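Local structure of 336aa long hypothetical dTDP-glucose 4,6-dehydratase (Pyrococcus horikoshii, 2HUN) at residues V220-H223 with V224-I227; D284-K287 with I288-L292. The protein probably acts as an NAD-dependent dTDP-glucose 4,6-dehydratase, and holds NAD in a Rossmann-fold domain. All coordinates share one frame; numbering follows the deposited sequence.

Contact 1 lies in the first two turns of helix 220-233 and contact 2 in the short helix 286-292; their centres are about 14 Å apart. The two helices meet where Ala226 CB packs against Ile288 CD1 at 4.3 Å. Further along helix 220-233, Val230 and Leu229 take the contacts of Ile288 and Leu292. Only contact 1 comes near the cofactor: the side chain of His223 is about 5 Å from the bound NAD and about 3 Å from that of Asn181, an NAD-binding residue. In contact 2 the side chain of Ser285 is about 13 Å from NAD; this segment stands back from the pocket, and its Ile288 and Leu292 pack on helix 220-233.

Contact 1. Residues V220-H223 with V224-I227; sequences VEDH and VRAI
Val220 O accepts from Val224 N at 2.8 Å, an i to i+4 bond in the first turn. The valine side chains meet loosely on the same side, CG2 to CG2. Glu221 reaches Arg225 one turn on. With its CG anti to the backbone N (chi1 -167°), the carboxylate runs alongside the arginine, which points the same way. Arg225 grips a single oxygen with two nitrogens: NH2 lies 2.6 Å and NE 2.9 Å from Glu221 OE2. The two planes are turned 41° apart, and both hydrogen bonds are bent. Tyr298 OH also hydrogen-bonds to OE2. With an alanine at Arg225, the Glu221 carboxylate would probably lose its positive mate and keep Tyr298 OH as a remaining partner. Asp222 turns its carboxylate to the backbone amides of Lys297 and Tyr298. Its OD1 comes within 4.0 Å of Arg225 CD, while Asp222 O accepts from Ala226 N. His223 has its ring under Ile227: the methyl CD1 sits over one face in a CH-pi contact, 3.8 Å from the ring centroid and shifted toward the rim on the NE2 side. At the other ring nitrogen, His223 ND1 is hydrogen-bonded to Asn181 OD1. Bond and methyl together would restrict the ring's rotation, and the bond ties the helix to an NAD-binding residue. His223, Val224 and Ile227 also pack on Ile15, Tyr22 and Phe19. The arrangement is an alpha-helix start with an i to i+4 salt bridge on one side and a buried side packed within the Rossmann-type domain, against helix 14-26 and strands 172-182 and 239-242.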
# COMPACT_ATOMS: atom_id res chain seq x y z
N VAL A 220 9.37 6.46 23.81
CA VAL A 220 8.13 5.70 23.68
C VAL A 220 6.91 6.31 24.37
O VAL A 220 5.82 6.30 23.80
CB VAL A 220 8.32 4.23 24.16
CG1 VAL A 220 8.53 4.18 25.68
CG2 VAL A 220 7.12 3.39 23.75
N GLU A 221 7.07 6.85 25.57
CA GLU A 221 5.92 7.44 26.25
C GLU A 221 5.34 8.60 25.42
O GLU A 221 4.12 8.82 25.42
CB GLU A 221 6.27 7.93 27.65
CG GLU A 221 5.05 8.26 28.51
CD GLU A 221 5.40 8.95 29.81
OE1 GLU A 221 6.26 8.44 30.55
OE2 GLU A 221 4.81 10.01 30.10
N ASP A 222 6.21 9.35 24.73
CA ASP A 222 5.76 10.46 23.90
C ASP A 222 4.98 9.93 22.70
O ASP A 222 4.03 10.56 22.24
CB ASP A 222 6.94 11.30 23.42
CG ASP A 222 7.28 12.43 24.37
OD1 ASP A 222 6.35 12.99 24.99
OD2 ASP A 222 8.47 12.78 24.48
N HIS A 223 5.40 8.79 22.17
CA HIS A 223 4.70 8.18 21.05
C HIS A 223 3.33 7.79 21.60
O HIS A 223 2.30 8.08 20.99
CB HIS A 223 5.44 6.92 20.56
CG HIS A 223 4.75 6.20 19.44
ND1 HIS A 223 4.95 4.86 19.18
CD2 HIS A 223 3.88 6.64 18.50
CE1 HIS A 223 4.23 4.50 18.13
NE2 HIS A 223 3.57 5.56 17.70
N VAL A 224 3.33 7.17 22.77
CA VAL A 224 2.10 6.74 23.44
C VAL A 224 1.13 7.90 23.63
O VAL A 224 -0.07 7.77 23.37
CB VAL A 224 2.42 6.09 24.81
CG1 VAL A 224 1.18 6.06 25.69
CG2 VAL A 224 2.93 4.66 24.60
N ARG A 225 1.65 9.04 24.09
CA ARG A 225 0.82 10.22 24.31
C ARG A 225 0.20 10.69 22.99
O ARG A 225 -0.96 11.11 22.96
CB ARG A 225 1.64 11.34 24.95
CG ARG A 225 1.95 11.08 26.43
CD ARG A 225 2.99 12.05 26.99
NE ARG A 225 3.32 11.77 28.39
CZ ARG A 225 2.55 12.10 29.43
NH1 ARG A 225 1.40 12.73 29.24
NH2 ARG A 225 2.93 11.78 30.66
N ALA A 226 0.99 10.61 21.92
CA ALA A 226 0.51 11.00 20.60
C ALA A 226 -0.62 10.07 20.15
O ALA A 226 -1.64 10.53 19.67
CB ALA A 226 1.66 10.95 19.59
N ILE A 227 -0.43 8.76 20.31
CA ILE A 227 -1.46 7.80 19.93
C ILE A 227 -2.76 8.10 20.69
O ILE A 227 -3.84 8.10 20.10
CB ILE A 227 -1.02 6.34 20.22
CG1 ILE A 227 0.17 5.97 19.32
CG2 ILE A 227 -2.19 5.38 19.99
CD1 ILE A 227 0.70 4.55 19.50

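Contact 2. Residues D284-K287 with I288-L292; sequences DSWK and ITRDL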
# COMPACT_ATOMS: atom_id res chain seq x y z
N ASP A 284 7.96 14.93 8.89
CA ASP A 284 7.51 16.28 9.18
C ASP A 284 6.24 16.06 10.01
O ASP A 284 5.22 15.63 9.47
CB ASP A 284 7.14 16.99 7.87
CG ASP A 284 6.56 18.38 8.10
OD1 ASP A 284 5.91 18.61 9.15
OD2 ASP A 284 6.75 19.24 7.21
N SER A 285 6.29 16.33 11.31
CA SER A 285 5.11 16.14 12.16
C SER A 285 4.36 17.43 12.50
O SER A 285 3.83 17.58 13.60
CB SER A 285 5.49 15.40 13.45
OG SER A 285 6.54 16.07 14.13
N TRP A 286 4.32 18.37 11.55
CA TRP A 286 3.61 19.63 11.78
C TRP A 286 2.09 19.45 11.85
O TRP A 286 1.42 20.14 12.62
CB TRP A 286 3.94 20.62 10.66
CG TRP A 286 3.13 21.86 10.74
CD1 TRP A 286 2.18 22.29 9.85
CD2 TRP A 286 3.15 22.84 11.79
NE1 TRP A 286 1.61 23.46 10.28
CE2 TRP A 286 2.19 23.82 11.47
CE3 TRP A 286 3.88 22.97 12.98
CZ2 TRP A 286 1.94 24.93 12.30
CZ3 TRP A 286 3.64 24.08 13.80
CH2 TRP A 286 2.67 25.04 13.45
N LYS A 287 1.56 18.53 11.06
CA LYS A 287 0.11 18.29 11.04
C LYS A 287 -0.46 18.01 12.43
O LYS A 287 -1.40 18.67 12.87
CB LYS A 287 -0.21 17.13 10.10
CG LYS A 287 -1.70 16.82 9.93
CD LYS A 287 -1.89 15.76 8.86
CE LYS A 287 -3.34 15.41 8.63
NZ LYS A 287 -3.48 14.37 7.57
N ILE A 288 0.12 17.03 13.12
CA ILE A 288 -0.36 16.68 14.44
C ILE A 288 -0.11 17.81 15.43
O ILE A 288 -0.89 18.02 16.36
CB ILE A 288 0.29 15.35 14.93
CG1 ILE A 288 -0.53 14.78 16.09
CG2 ILE A 288 1.75 15.57 15.32
CD1 ILE A 288 -0.08 13.39 16.53
N THR A 289 0.97 18.57 15.22
CA THR A 289 1.26 19.68 16.11
C THR A 289 0.16 20.73 15.98
O THR A 289 -0.44 21.15 16.97
CB THR A 289 2.61 20.36 15.75
OG1 THR A 289 3.66 19.40 15.85
CG2 THR A 289 2.88 21.52 16.69
N ARG A 290 -0.10 21.13 14.74
CA ARG A 290 -1.11 22.14 14.41
C ARG A 290 -2.53 21.77 14.80
O ARG A 290 -3.23 22.55 15.44
CB ARG A 290 -1.08 22.42 12.89
CG ARG A 290 -2.04 23.52 12.40
CD ARG A 290 -2.25 23.42 10.88
NE ARG A 290 -2.81 22.11 10.52
CZ ARG A 290 -2.42 21.37 9.49
NH1 ARG A 290 -1.45 21.79 8.68
NH2 ARG A 290 -2.97 20.18 9.30
N ASP A 291 -2.97 20.58 14.39
CA ASP A 291 -4.33 20.13 14.66
C ASP A 291 -4.62 19.61 16.07
O ASP A 291 -5.61 20.01 16.69
CB ASP A 291 -4.74 19.05 13.65
CG ASP A 291 -4.80 19.58 12.23
OD1 ASP A 291 -4.66 20.80 12.03
OD2 ASP A 291 -4.99 18.77 11.30
N LEU A 292 -3.77 18.72 16.58
CA LEU A 292 -4.00 18.15 17.90
C LEU A 292 -3.14 18.72 19.02
O LEU A 292 -3.24 18.27 20.17
CB LEU A 292 -3.82 16.63 17.83
CG LEU A 292 -4.48 15.93 16.64
CD1 LEU A 292 -4.37 14.41 16.81
CD2 LEU A 292 -5.94 16.35 16.53
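Trp286 CG stands anti to the backbone N (chi1 173°), which brings the indole beside Thr289 and Arg290. Arg290 also starts anti (chi1 -177°) but bends at chi3 (59°), and its guanidinium turns back over Lys287 and lies beside Asp291. The motif is a short helix opened by an Asx turn: Asp284 OD1 accepts from Trp286 N at 2.9 Å. Ser285 holds the N-cap position, and its OG bonds to Ser243 OG instead of capping. Its carbonyl is used within the helix, because Thr289 OG1 donates to Ser285 O at 2.9 Å; the bond from Thr289 N is weak. Arg290 CB lies over one face of the indole in a CH-pi contact, 3.8 Å from Trp286 CE2. The indole and guanidinium planes are nearly perpendicular, so this is no stack. Thr289 CG2 touches the six-membered ring of Trp286 at CZ3, 3.9 Å away. The extended Lys287 brings its CG to 3.6 Å from Arg290 NH2 and carries NZ on to a salt bridge with Glu238. Ile288 and Leu292 are buried and pack on Tyr240 and on helix 220-233. Arg290 takes Asp291 side-on with two nitrogens. Its NE meets Asp291 OD1 at 2.7 Å and its NH2 meets Asp291 OD2 at 3.2 Å, both close to the guanidinium plane but above the plane of the carboxylate.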